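Local atomic coordinates of amidase (Bacillus anthracis, PDB entry 5EWQ), a protein that probably hydrolyses carboxylic acid amides to the acid and ammonia, as expected of a serine hydrolase of the amidase signature family. Residues Y138-W143 with S169-Y174; L245-R250 with E291-K296; A257-T262 with L360-Y365; K384-I389 with E409-S414. All coordinates share one frame; numbering follows the deposited sequence.

Contact 1: residues Y138-W143 with S169-Y174; sequences YVLKDW and SEWANY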
loop_
_atom_site.group_PDB
_atom_site.type_symbol
_atom_site.label_atom_id
_atom_site.label_comp_id
_atom_site.label_asym_id
_atom_site.label_seq_id
_atom_site.Cartn_x
_atom_site.Cartn_y
_atom_site.Cartn_z
ATOM N N TYR A 138 5.201 17.212 -8.670
ATOM C CA TYR A 138 6.345 18.113 -8.718
ATOM C C TYR A 138 6.045 19.414 -7.976
ATOM O O TYR A 138 6.939 20.036 -7.402
ATOM C CB TYR A 138 6.733 18.408 -10.172
ATOM C CG TYR A 138 7.968 19.269 -10.327
ATOM C CD1 TYR A 138 9.228 18.696 -10.442
ATOM C CD2 TYR A 138 7.873 20.656 -10.367
ATOM C CE1 TYR A 138 10.359 19.479 -10.585
ATOM C CE2 TYR A 138 9.000 21.445 -10.507
ATOM C CZ TYR A 138 10.240 20.851 -10.618
ATOM O OH TYR A 138 11.363 21.634 -10.761
ATOM N N VAL A 139 4.779 19.818 -7.990
ATOM C CA VAL A 139 4.371 21.091 -7.404
ATOM C C VAL A 139 4.446 21.060 -5.875
ATOM O O VAL A 139 4.652 22.092 -5.233
ATOM C CB VAL A 139 2.939 21.475 -7.858
ATOM C CG1 VAL A 139 1.916 20.467 -7.352
ATOM C CG2 VAL A 139 2.586 22.886 -7.415
ATOM N N LEU A 140 4.302 19.873 -5.295
ATOM C CA LEU A 140 4.332 19.725 -3.844
ATOM C C LEU A 140 5.588 18.997 -3.376
ATOM O O LEU A 140 5.654 18.531 -2.239
ATOM C CB LEU A 140 3.091 18.973 -3.359
ATOM C CG LEU A 140 1.729 19.649 -3.510
ATOM C CD1 LEU A 140 0.616 18.654 -3.222
ATOM C CD2 LEU A 140 1.627 20.848 -2.584
ATOM N N LYS A 141 6.586 18.915 -4.253
ATOM C CA LYS A 141 7.786 18.121 -3.990
ATOM C C LYS A 141 8.575 18.597 -2.769
ATOM O O LYS A 141 9.356 17.837 -2.196
ATOM C CB LYS A 141 8.699 18.124 -5.219
ATOM C CG LYS A 141 9.399 19.449 -5.481
ATOM C CD LYS A 141 10.217 19.392 -6.761
ATOM C CE LYS A 141 10.942 20.703 -7.018
ATOM N NZ LYS A 141 11.910 21.024 -5.932
ATOM N N ASP A 142 8.368 19.848 -2.369
ATOM C CA ASP A 142 9.125 20.421 -1.263
ATOM C C ASP A 142 8.238 20.891 -0.114
ATOM O O ASP A 142 8.728 21.478 0.851
ATOM C CB ASP A 142 9.983 21.586 -1.763
ATOM C CG ASP A 142 11.052 21.145 -2.742
ATOM O OD1 ASP A 142 11.648 20.067 -2.530
ATOM O OD2 ASP A 142 11.296 21.873 -3.727
ATOM N N TRP A 143 6.936 20.636 -0.213
ATOM C CA TRP A 143 6.014 21.069 0.832
ATOM C C TRP A 143 5.996 20.108 2.014
ATOM O O TRP A 143 5.574 18.960 1.887
ATOM C CB TRP A 143 4.593 21.222 0.288
ATOM C CG TRP A 143 3.605 21.542 1.372
ATOM C CD1 TRP A 143 3.512 22.708 2.075
ATOM C CD2 TRP A 143 2.581 20.681 1.887
ATOM N NE1 TRP A 143 2.492 22.629 2.991
ATOM C CE2 TRP A 143 1.903 21.394 2.896
ATOM C CE3 TRP A 143 2.169 19.378 1.590
ATOM C CZ2 TRP A 143 0.838 20.850 3.611
ATOM C CZ3 TRP A 143 1.110 18.839 2.301
ATOM C CH2 TRP A 143 0.457 19.575 3.299
ATOM N N SER A 169 2.147 6.239 -8.208
ATOM C CA SER A 169 1.498 6.836 -9.363
ATOM C C SER A 169 0.961 8.195 -8.938
ATOM O O SER A 169 0.227 8.294 -7.954
ATOM C CB SER A 169 0.378 5.941 -9.892
ATOM O OG SER A 169 0.871 4.661 -10.242
ATOM N N GLU A 170 1.344 9.239 -9.668
ATOM C CA GLU A 170 1.028 10.614 -9.288
ATOM C C GLU A 170 -0.472 10.827 -9.100
ATOM O O GLU A 170 -1.280 10.338 -9.890
ATOM C CB GLU A 170 1.576 11.590 -10.332
ATOM C CG GLU A 170 1.471 13.053 -9.933
ATOM C CD GLU A 170 2.270 13.965 -10.844
ATOM O OE1 GLU A 170 2.132 15.199 -10.720
ATOM O OE2 GLU A 170 3.039 13.446 -11.681
ATOM N N TRP A 171 -0.825 11.551 -8.040
ATOM C CA TRP A 171 -2.217 11.794 -7.660
ATOM C C TRP A 171 -2.999 10.497 -7.475
ATOM O O TRP A 171 -4.181 10.427 -7.818
ATOM C CB TRP A 171 -2.920 12.678 -8.695
ATOM C CG TRP A 171 -2.479 14.108 -8.671
ATOM C CD1 TRP A 171 -1.854 14.791 -9.675
ATOM C CD2 TRP A 171 -2.624 15.033 -7.587
ATOM N NE1 TRP A 171 -1.607 16.085 -9.283
ATOM C CE2 TRP A 171 -2.071 16.259 -8.005
ATOM C CE3 TRP A 171 -3.171 14.944 -6.302
ATOM C CZ2 TRP A 171 -2.042 17.384 -7.185
ATOM C CZ3 TRP A 171 -3.145 16.064 -5.490
ATOM C CH2 TRP A 171 -2.585 17.268 -5.935
ATOM N N ALA A 172 -2.332 9.487 -6.922
ATOM C CA ALA A 172 -2.913 8.160 -6.728
ATOM C C ALA A 172 -3.477 7.619 -8.035
ATOM O O ALA A 172 -4.599 7.114 -8.079
ATOM C CB ALA A 172 -3.990 8.197 -5.653
ATOM N N ASN A 173 -2.679 7.740 -9.094
ATOM C CA ASN A 173 -3.076 7.355 -10.447
ATOM C C ASN A 173 -4.333 8.085 -10.907
ATOM O O ASN A 173 -5.353 7.464 -11.209
ATOM C CB ASN A 173 -3.283 5.842 -10.543
ATOM C CG ASN A 173 -3.405 5.363 -11.977
ATOM O OD1 ASN A 173 -2.851 5.969 -12.895
ATOM N ND2 ASN A 173 -4.138 4.273 -12.178
ATOM N N TYR A 174 -4.257 9.410 -10.952
ATOM C CA TYR A 174 -5.358 10.217 -11.462
ATOM C C TYR A 174 -4.828 11.494 -12.101
ATOM O O TYR A 174 -5.132 12.598 -11.654
ATOM C CB TYR A 174 -6.351 10.550 -10.349
ATOM C CG TYR A 174 -7.732 10.901 -10.858
ATOM C CD1 TYR A 174 -8.597 9.909 -11.303
ATOM C CD2 TYR A 174 -8.171 12.218 -10.895
ATOM C CE1 TYR A 174 -9.859 10.218 -11.772
ATOM C CE2 TYR A 174 -9.435 12.537 -11.362
ATOM C CZ TYR A 174 -10.272 11.532 -11.799
ATOM O OH TYR A 174 -11.529 11.839 -12.265
#

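Contact 2: residues L245-R250 with E291-K296; sequences LGRVSR and EKVKDK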
loop_
_atom_site.group_PDB
_atom_site.type_symbol
_atom_site.label_atom_id
_atom_site.label_comp_id
_atom_site.label_asym_id
_atom_site.label_seq_id
_atom_site.Cartn_x
_atom_site.Cartn_y
_atom_site.Cartn_z
ATOM N N LEU A 245 -13.950 0.530 5.107
ATOM C CA LEU A 245 -14.135 1.977 5.088
ATOM C C LEU A 245 -14.663 2.471 6.429
ATOM O O LEU A 245 -15.866 2.447 6.684
ATOM C CB LEU A 245 -15.081 2.386 3.959
ATOM C CG LEU A 245 -14.512 2.272 2.543
ATOM C CD1 LEU A 245 -15.530 2.729 1.511
ATOM C CD2 LEU A 245 -13.223 3.071 2.419
ATOM N N GLY A 246 -13.745 2.916 7.282
ATOM C CA GLY A 246 -14.086 3.374 8.616
ATOM C C GLY A 246 -13.136 2.806 9.651
ATOM O O GLY A 246 -13.077 3.279 10.785
ATOM N N ARG A 247 -12.384 1.786 9.251
ATOM C CA ARG A 247 -11.442 1.122 10.144
ATOM C C ARG A 247 -10.206 1.985 10.383
ATOM O O ARG A 247 -9.715 2.086 11.508
ATOM C CB ARG A 247 -11.029 -0.233 9.566
ATOM C CG ARG A 247 -10.636 -1.271 10.604
ATOM C CD ARG A 247 -11.864 -1.850 11.289
ATOM N NE ARG A 247 -11.546 -3.046 12.065
ATOM C CZ ARG A 247 -12.455 -3.824 12.644
ATOM N NH1 ARG A 247 -13.745 -3.533 12.535
ATOM N NH2 ARG A 247 -12.076 -4.894 13.330
ATOM N N VAL A 248 -9.711 2.605 9.316
ATOM C CA VAL A 248 -8.496 3.410 9.381
ATOM C C VAL A 248 -8.766 4.862 8.993
ATOM O O VAL A 248 -9.420 5.132 7.985
ATOM C CB VAL A 248 -7.398 2.831 8.464
ATOM C CG1 VAL A 248 -6.155 3.705 8.491
ATOM C CG2 VAL A 248 -7.060 1.408 8.881
ATOM N N SER A 249 -8.262 5.793 9.799
ATOM C CA SER A 249 -8.446 7.217 9.543
ATOM C C SER A 249 -7.656 7.682 8.322
ATOM O O SER A 249 -6.544 7.214 8.074
ATOM C CB SER A 249 -8.036 8.036 10.769
ATOM O OG SER A 249 -8.130 9.425 10.507
ATOM N N ARG A 250 -8.238 8.609 7.566
ATOM C CA ARG A 250 -7.592 9.149 6.373
ATOM C C ARG A 250 -7.006 10.533 6.637
ATOM O O ARG A 250 -6.459 11.167 5.734
ATOM C CB ARG A 250 -8.578 9.220 5.203
ATOM C CG ARG A 250 -8.973 7.874 4.606
ATOM C CD ARG A 250 -10.127 7.232 5.362
ATOM N NE ARG A 250 -11.244 8.157 5.542
ATOM C CZ ARG A 250 -12.163 8.411 4.617
ATOM N NH1 ARG A 250 -12.102 7.815 3.434
ATOM N NH2 ARG A 250 -13.144 9.267 4.873
ATOM N N GLU A 291 -16.479 6.753 12.547
ATOM C CA GLU A 291 -17.475 6.670 13.608
ATOM C C GLU A 291 -18.386 5.467 13.384
ATOM O O GLU A 291 -19.396 5.302 14.069
ATOM C CB GLU A 291 -18.295 7.958 13.688
ATOM C CG GLU A 291 -17.497 9.164 14.162
ATOM C CD GLU A 291 -18.366 10.380 14.414
ATOM O OE1 GLU A 291 -17.820 11.427 14.822
ATOM O OE2 GLU A 291 -19.594 10.291 14.205
ATOM N N LYS A 292 -18.019 4.633 12.418
ATOM C CA LYS A 292 -18.739 3.394 12.157
ATOM C C LYS A 292 -18.074 2.233 12.891
ATOM O O LYS A 292 -18.529 1.092 12.815
ATOM C CB LYS A 292 -18.800 3.108 10.655
ATOM C CG LYS A 292 -19.584 4.135 9.854
ATOM C CD LYS A 292 -19.685 3.731 8.391
ATOM C CE LYS A 292 -20.545 4.705 7.600
ATOM N NZ LYS A 292 -20.693 4.294 6.176
ATOM N N VAL A 293 -16.993 2.539 13.602
ATOM C CA VAL A 293 -16.250 1.535 14.355
ATOM C C VAL A 293 -16.134 1.925 15.825
ATOM O O VAL A 293 -15.423 1.276 16.593
ATOM C CB VAL A 293 -14.834 1.329 13.783
ATOM C CG1 VAL A 293 -14.901 0.947 12.313
ATOM C CG2 VAL A 293 -13.996 2.585 13.974
ATOM N N LYS A 294 -16.838 2.987 16.206
ATOM C CA LYS A 294 -16.766 3.524 17.563
ATOM C C LYS A 294 -17.201 2.506 18.612
ATOM O O LYS A 294 -16.622 2.434 19.697
ATOM C CB LYS A 294 -17.624 4.786 17.678
ATOM N N ASP A 295 -18.220 1.718 18.285
ATOM C CA ASP A 295 -18.724 0.702 19.201
ATOM C C ASP A 295 -18.000 -0.627 19.009
ATOM O O ASP A 295 -18.615 -1.693 19.045
ATOM C CB ASP A 295 -20.231 0.515 19.018
ATOM C CG ASP A 295 -21.023 1.738 19.438
ATOM O OD1 ASP A 295 -21.342 1.856 20.639
ATOM O OD2 ASP A 295 -21.329 2.581 18.567
ATOM N N LYS A 296 -16.689 -0.553 18.801
ATOM C CA LYS A 296 -15.853 -1.741 18.668
ATOM C C LYS A 296 -14.575 -1.581 19.483
ATOM O O LYS A 296 -14.202 -0.467 19.851
ATOM C CB LYS A 296 -15.517 -2.008 17.198
ATOM C CG LYS A 296 -16.714 -2.386 16.340
#

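Contact 3: residues A257-T262 with L360-Y365; sequences AETLDT and LQTLEY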
loop_
_atom_site.group_PDB
_atom_site.type_symbol
_atom_site.label_atom_id
_atom_site.label_comp_id
_atom_site.label_asym_id
_atom_site.label_seq_id
_atom_site.Cartn_x
_atom_site.Cartn_y
_atom_site.Cartn_z
ATOM N N ALA A 257 -10.536 10.546 -3.571
ATOM C CA ALA A 257 -11.985 10.492 -3.442
ATOM C C ALA A 257 -12.338 9.912 -2.079
ATOM O O ALA A 257 -12.297 8.697 -1.885
ATOM C CB ALA A 257 -12.599 9.664 -4.555
ATOM N N GLU A 258 -12.686 10.788 -1.140
ATOM C CA GLU A 258 -12.912 10.400 0.251
ATOM C C GLU A 258 -14.021 9.362 0.410
ATOM O O GLU A 258 -14.153 8.740 1.465
ATOM C CB GLU A 258 -13.229 11.638 1.094
ATOM C CG GLU A 258 -12.087 12.639 1.158
ATOM C CD GLU A 258 -12.432 13.871 1.969
ATOM O OE1 GLU A 258 -11.568 14.766 2.087
ATOM O OE2 GLU A 258 -13.567 13.948 2.488
ATOM N N THR A 259 -14.814 9.179 -0.640
ATOM C CA THR A 259 -15.817 8.123 -0.672
ATOM C C THR A 259 -15.145 6.752 -0.630
ATOM O O THR A 259 -15.624 5.833 0.035
ATOM C CB THR A 259 -16.700 8.221 -1.933
ATOM O OG1 THR A 259 -17.367 9.489 -1.957
ATOM C CG2 THR A 259 -17.737 7.108 -1.953
ATOM N N LEU A 260 -14.021 6.629 -1.331
ATOM C CA LEU A 260 -13.349 5.344 -1.484
ATOM C C LEU A 260 -11.973 5.296 -0.821
ATOM O O LEU A 260 -11.432 4.214 -0.589
ATOM C CB LEU A 260 -13.211 5.003 -2.969
ATOM C CG LEU A 260 -14.499 5.045 -3.793
ATOM C CD1 LEU A 260 -14.208 4.773 -5.260
ATOM C CD2 LEU A 260 -15.515 4.056 -3.250
ATOM N N ASP A 261 -11.411 6.466 -0.524
ATOM C CA ASP A 261 -10.062 6.558 0.034
ATOM C C ASP A 261 -9.895 5.757 1.323
ATOM O O ASP A 261 -10.764 5.770 2.196
ATOM C CB ASP A 261 -9.688 8.020 0.296
ATOM C CG ASP A 261 -9.412 8.791 -0.979
ATOM O OD1 ASP A 261 -9.121 8.153 -2.013
ATOM O OD2 ASP A 261 -9.480 10.037 -0.947
ATOM N N THR A 262 -8.768 5.059 1.426
ATOM C CA THR A 262 -8.436 4.296 2.623
ATOM C C THR A 262 -6.940 3.991 2.664
ATOM O O THR A 262 -6.270 3.989 1.631
ATOM C CB THR A 262 -9.230 2.977 2.697
ATOM O OG1 THR A 262 -8.974 2.333 3.949
ATOM C CG2 THR A 262 -8.836 2.046 1.559
ATOM N N LEU A 360 -15.754 6.149 -12.019
ATOM C CA LEU A 360 -15.131 7.307 -12.655
ATOM C C LEU A 360 -15.806 8.626 -12.289
ATOM O O LEU A 360 -15.134 9.586 -11.910
ATOM C CB LEU A 360 -15.129 7.133 -14.175
ATOM C CG LEU A 360 -14.391 5.902 -14.706
ATOM C CD1 LEU A 360 -14.350 5.913 -16.227
ATOM C CD2 LEU A 360 -12.987 5.820 -14.125
ATOM N N GLN A 361 -17.129 8.674 -12.412
ATOM C CA GLN A 361 -17.883 9.889 -12.108
ATOM C C GLN A 361 -17.756 10.265 -10.636
ATOM O O GLN A 361 -17.779 11.443 -10.281
ATOM C CB GLN A 361 -19.357 9.719 -12.483
ATOM C CG GLN A 361 -19.612 9.605 -13.976
ATOM C CD GLN A 361 -21.090 9.507 -14.307
ATOM O OE1 GLN A 361 -21.931 9.393 -13.415
ATOM N NE2 GLN A 361 -21.412 9.554 -15.595
ATOM N N THR A 362 -17.624 9.252 -9.786
ATOM C CA THR A 362 -17.411 9.464 -8.360
ATOM C C THR A 362 -16.080 10.175 -8.130
ATOM O O THR A 362 -15.943 10.986 -7.215
ATOM C CB THR A 362 -17.431 8.130 -7.584
ATOM O OG1 THR A 362 -18.644 7.423 -7.874
ATOM C CG2 THR A 362 -17.336 8.373 -6.084
ATOM N N LEU A 363 -15.106 9.869 -8.981
ATOM C CA LEU A 363 -13.778 10.463 -8.892
ATOM C C LEU A 363 -13.726 11.853 -9.523
ATOM O O LEU A 363 -13.111 12.767 -8.976
ATOM C CB LEU A 363 -12.745 9.555 -9.564
ATOM C CG LEU A 363 -12.430 8.228 -8.872
ATOM C CD1 LEU A 363 -11.851 7.235 -9.864
ATOM C CD2 LEU A 363 -11.461 8.454 -7.731
ATOM N N GLU A 364 -14.376 12.000 -10.675
ATOM C CA GLU A 364 -14.326 13.242 -11.443
ATOM C C GLU A 364 -14.852 14.440 -10.659
ATOM O O GLU A 364 -14.292 15.534 -10.732
ATOM C CB GLU A 364 -15.113 13.088 -12.747
ATOM C CG GLU A 364 -15.188 14.356 -13.584
ATOM C CD GLU A 364 -15.870 14.135 -14.920
ATOM O OE1 GLU A 364 -16.594 15.044 -15.377
ATOM O OE2 GLU A 364 -15.676 13.054 -15.517
ATOM N N TYR A 365 -15.924 14.231 -9.904
ATOM C CA TYR A 365 -16.517 15.308 -9.123
ATOM C C TYR A 365 -15.773 15.545 -7.813
ATOM O O TYR A 365 -15.492 16.685 -7.444
ATOM C CB TYR A 365 -17.990 15.010 -8.829
ATOM C CG TYR A 365 -18.613 15.956 -7.826
ATOM C CD1 TYR A 365 -19.113 17.190 -8.225
ATOM C CD2 TYR A 365 -18.700 15.618 -6.481
ATOM C CE1 TYR A 365 -19.680 18.059 -7.311
ATOM C CE2 TYR A 365 -19.264 16.480 -5.562
ATOM C CZ TYR A 365 -19.752 17.699 -5.982
ATOM O OH TYR A 365 -20.315 18.559 -5.067
#

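Contact 4: residues K384-I389 with E409-S414; sequences KSLKEI and EASEKS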
loop_
_atom_site.group_PDB
_atom_site.type_symbol
_atom_site.label_atom_id
_atom_site.label_comp_id
_atom_site.label_asym_id
_atom_site.label_seq_id
_atom_site.Cartn_x
_atom_site.Cartn_y
_atom_site.Cartn_z
ATOM N N LYS A 384 -3.247 26.400 -3.474
ATOM C CA LYS A 384 -4.499 26.366 -2.724
ATOM C C LYS A 384 -5.701 25.938 -3.564
ATOM O O LYS A 384 -6.840 26.012 -3.100
ATOM C CB LYS A 384 -4.774 27.730 -2.094
ATOM C CG LYS A 384 -3.827 28.081 -0.962
ATOM C CD LYS A 384 -4.388 29.199 -0.105
ATOM C CE LYS A 384 -3.515 29.449 1.114
ATOM N NZ LYS A 384 -3.369 28.227 1.955
ATOM N N SER A 385 -5.453 25.488 -4.790
ATOM C CA SER A 385 -6.532 25.011 -5.652
ATOM C C SER A 385 -6.018 24.144 -6.796
ATOM O O SER A 385 -4.851 24.225 -7.178
ATOM C CB SER A 385 -7.331 26.188 -6.220
ATOM O OG SER A 385 -6.547 26.957 -7.114
ATOM N N LEU A 386 -6.905 23.319 -7.344
ATOM C CA LEU A 386 -6.566 22.461 -8.473
ATOM C C LEU A 386 -6.298 23.295 -9.723
ATOM O O LEU A 386 -5.551 22.880 -10.610
ATOM C CB LEU A 386 -7.689 21.452 -8.730
ATOM C CG LEU A 386 -7.462 20.398 -9.815
ATOM C CD1 LEU A 386 -6.176 19.632 -9.555
ATOM C CD2 LEU A 386 -8.647 19.449 -9.889
ATOM N N LYS A 387 -6.907 24.477 -9.782
ATOM C CA LYS A 387 -6.719 25.389 -10.905
ATOM C C LYS A 387 -5.277 25.877 -10.991
ATOM O O LYS A 387 -4.722 26.012 -12.082
ATOM C CB LYS A 387 -7.662 26.587 -10.789
ATOM C CG LYS A 387 -8.657 26.710 -11.929
ATOM C CD LYS A 387 -9.397 28.038 -11.871
ATOM C CE LYS A 387 -10.080 28.240 -10.529
ATOM N NZ LYS A 387 -10.753 29.568 -10.446
ATOM N N GLU A 388 -4.675 26.143 -9.837
ATOM C CA GLU A 388 -3.306 26.643 -9.787
ATOM C C GLU A 388 -2.301 25.560 -10.170
ATOM O O GLU A 388 -1.253 25.852 -10.749
ATOM C CB GLU A 388 -2.992 27.193 -8.395
ATOM C CG GLU A 388 -3.838 28.398 -8.014
ATOM C CD GLU A 388 -3.623 28.839 -6.579
ATOM O OE1 GLU A 388 -4.406 29.683 -6.094
ATOM O OE2 GLU A 388 -2.674 28.344 -5.937
ATOM N N ILE A 389 -2.627 24.312 -9.847
ATOM C CA ILE A 389 -1.793 23.174 -10.221
ATOM C C ILE A 389 -1.712 23.036 -11.736
ATOM O O ILE A 389 -0.626 22.888 -12.300
ATOM C CB ILE A 389 -2.330 21.859 -9.627
ATOM C CG1 ILE A 389 -2.280 21.907 -8.102
ATOM C CG2 ILE A 389 -1.535 20.671 -10.145
ATOM C CD1 ILE A 389 -2.964 20.742 -7.429
ATOM N N GLU A 409 -7.725 17.944 -15.259
ATOM C CA GLU A 409 -8.338 19.008 -16.044
ATOM C C GLU A 409 -9.833 18.754 -16.186
ATOM O O GLU A 409 -10.637 19.683 -16.145
ATOM C CB GLU A 409 -7.685 19.117 -17.423
ATOM C CG GLU A 409 -6.359 19.861 -17.432
ATOM C CD GLU A 409 -5.718 19.889 -18.806
ATOM O OE1 GLU A 409 -5.975 18.962 -19.602
ATOM O OE2 GLU A 409 -4.960 20.840 -19.090
ATOM N N ALA A 410 -10.196 17.484 -16.343
ATOM C CA ALA A 410 -11.594 17.093 -16.474
ATOM C C ALA A 410 -12.341 17.286 -15.158
ATOM O O ALA A 410 -13.520 17.639 -15.148
ATOM C CB ALA A 410 -11.698 15.649 -16.936
ATOM N N SER A 411 -11.645 17.053 -14.050
ATOM C CA SER A 411 -12.241 17.200 -12.728
ATOM C C SER A 411 -12.487 18.667 -12.394
ATOM O O SER A 411 -13.442 19.003 -11.693
ATOM C CB SER A 411 -11.346 16.560 -11.664
ATOM O OG SER A 411 -11.933 16.654 -10.377
ATOM N N GLU A 412 -11.621 19.537 -12.902
ATOM C CA GLU A 412 -11.736 20.971 -12.663
ATOM C C GLU A 412 -12.946 21.566 -13.379
ATOM O O GLU A 412 -13.686 22.367 -12.807
ATOM C CB GLU A 412 -10.457 21.686 -13.106
ATOM C CG GLU A 412 -10.556 23.204 -13.118
ATOM C CD GLU A 412 -10.760 23.792 -11.735
ATOM O OE1 GLU A 412 -10.316 23.167 -10.748
ATOM O OE2 GLU A 412 -11.369 24.878 -11.635
ATOM N N LYS A 413 -13.145 21.166 -14.631
ATOM C CA LYS A 413 -14.234 21.699 -15.443
ATOM C C LYS A 413 -15.438 20.760 -15.456
ATOM O O LYS A 413 -16.225 20.761 -16.404
ATOM C CB LYS A 413 -13.754 21.955 -16.872
ATOM C CG LYS A 413 -13.256 20.710 -17.590
ATOM C CD LYS A 413 -12.722 21.035 -18.975
ATOM C CE LYS A 413 -12.194 19.786 -19.666
ATOM N NZ LYS A 413 -11.649 20.079 -21.021
ATOM N N SER A 414 -15.578 19.965 -14.399
ATOM C CA SER A 414 -16.663 18.995 -14.305
ATOM C C SER A 414 -18.026 19.675 -14.231
ATOM O O SER A 414 -18.205 20.650 -13.503
ATOM C CB SER A 414 -16.467 18.089 -13.088
ATOM O OG SER A 414 -17.506 17.130 -13.002
#

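Contact 1: residues Y138-W143 with S169-Y174
Leu140 reaches across to the indole of Trp171, its CD1 methyl meeting CH2 at 4.4 Å in an oblique approach to the ring. Leu140 CG lies anti to the carbonyl carbon (chi1 -67°), which carries the isobutyl group out of its turn toward the six-membered ring of the tryptophan. Beside this apolar pair, Glu170 extends its chain toward the start of the other segment. OE1 stops 4.2 Å from Tyr138 N, a distance at which charge and dipole may be felt but no hydrogen bond forms; OE2 is held instead by Gly185 N. The phenol of Tyr138 leads away from this meeting, and Lys141 CD lies 3.8 Å above one face of the Tyr138 ring, offset toward its rim. Phe367 of helix 360-377 meets the Trp171 ring edge-to-face, and Ile389 of helix 386-394 also packs on the indole. The two backbones differ in kind. Residues 138-143 run through overlapping type I beta turns, whereas Trp171, Ala172 and Asn173 all have positive phi, the mark of a short left-handed helical turn.

Contact 2: residues L245-R250 with E291-K296
Val293, in the loop that leads from helix 270-280 to strand 314-317, rests on Gly246 in the loop that follows strand 239-242, a loop-on-loop packing at the protein surface. Both valine methyls face the carbonyl oxygen of Gly246: CG1 is 3.3 Å and CG2 3.4 Å from Gly246 O. With CG1 anti to its own carbonyl carbon, Val293 presents both branches to that oxygen at once. Gly246 has a phi of 134°, where a CB would be jammed against Leu245 O, and its bare CA lets Lys292 come close, the two CA atoms lying 5.8 Å apart. The extended chain of Lys292 continues alongside, its CD 4.4 Å from Leu245 O. Arg247 sets out away from the valine but turns back, so that its CD is 4.3 Å from Val293 CG1; only aliphatic carbon is offered here, because the guanidinium goes on to Tyr301, whose OH pairs with NH2. No hydrogen bond joins the segments, and the contact rests on van der Waals packing. A type I turn from Val293 to Lys296 carries the second loop onward. Phe489 packs on both Val293 and Arg247, while Phe277 of helix 270-280 touches Arg247 and Val248, so residues 245-250 lie against helix 270-280. The contact joins the loop between strands 239-242 and 263-267 to the one between helix 270-280 and strand 314-317.

Contact 3: residues A257-T262 with L360-Y365
Leu363 holds CG anti to its carbonyl carbon (chi1 -69°), and this rotation swings CD2 from the flank of the helix to the methyl of Ala257, 3.6 Å from its CB. On the preceding residue, Thr362 has OG1 beside its backbone N (chi1 -54°), so that CG2 points to Thr259 CB, 4.2 Å away. The Thr259 hydroxyl is engaged by Glu366 OE1. No polar bond spans the two segments, so the meeting is van der Waals packing of methyl and methine carbons against the side of a helix. Within the loop, Asp261 folds its carboxylate back on Ala257 N, where OD1 accepts on its syn side at 3.2 Å, nearly straight at 167° but with the donor tilted out of the carboxylate plane; the bond to OD2 is weak. The carbonyl oxygen of Ala257 takes two backbone donors from opposite faces of its plane, Leu260 N at 2.7 Å and Asp261 N at 2.8 Å. Asp261 OD1 also bonds Thr225 OG1, in the loop after strand 219-223. Phe421 of helix 418-437 packs on both Thr259 and Thr362. The contact thus sets the loop before strand 263-267 against the start of helix 360-377, with helix 418-437 alongside.

Contact 4: residues K384-I389 with E409-S414
Glu412 lays its carboxylate over the first turn of helix 386-394, between Leu386 and Lys387. OE2 meets the aliphatic stem of Lys387, with CG 3.3 Å away, and OE1 lies 3.7 Å from Leu386 CB. The bend of the glutamate at chi2 (65°) directs the group this way. Lys387 NZ remains 4.9 Å from Glu412 OE2, too far for a salt bridge, though the opposite charges probably attract. OE1 also comes within 3.8 Å of Lys387 N without a hydrogen bond, and the helix start may still favour the nearby negative charge. Beside this, Leu386 CD2 touches Ser411 CB at 4.3 Å; the Ser411 hydroxyl itself is bonded to Glu364 O. Further out, Phe367 of helix 360-377 packs on both Leu386 and Ser411, and Asn372 OD1 receives Leu386 N. Ser385 occupies the N-cap position, its OG accepting a weak bond from Glu388 N, while Glu388 OE2 takes Lys384 N from above the carboxylate plane at 3.2 Å. Lys368 NZ binds Glu412 O where the other helix ends. The arrangement is a junction of helix ends, the last turn of helix 406-412 set against the N-capped first turn of helix 386-394.

How the contacts relate
Helix 360-377 links contacts 1, 3 and 4. Its residues in contact 3 touch contact 1, where Tyr174 OH lies 3.2 Å from Glu364 CA, and reach contact 4 through a weak hydrogen bond of Glu364 OE1 with Ser414 OG, 3.3 Å. Contacts 1 and 4 also meet directly, Trp171 CZ2 being 3.5 Å from Ile389 CD1. Contact 2 joins this group through contact 3: Arg250 NH1 probably bonds to Asp261 O at 2.7 Å and to Glu258 O, joining two parts of the loop between strands 239-242 and 263-267. Contacts 2 and 4 are the most widely separated, their centres 30 Å apart. No ligand marks the active site, which in this family uses a Ser-cisSer-Lys triad.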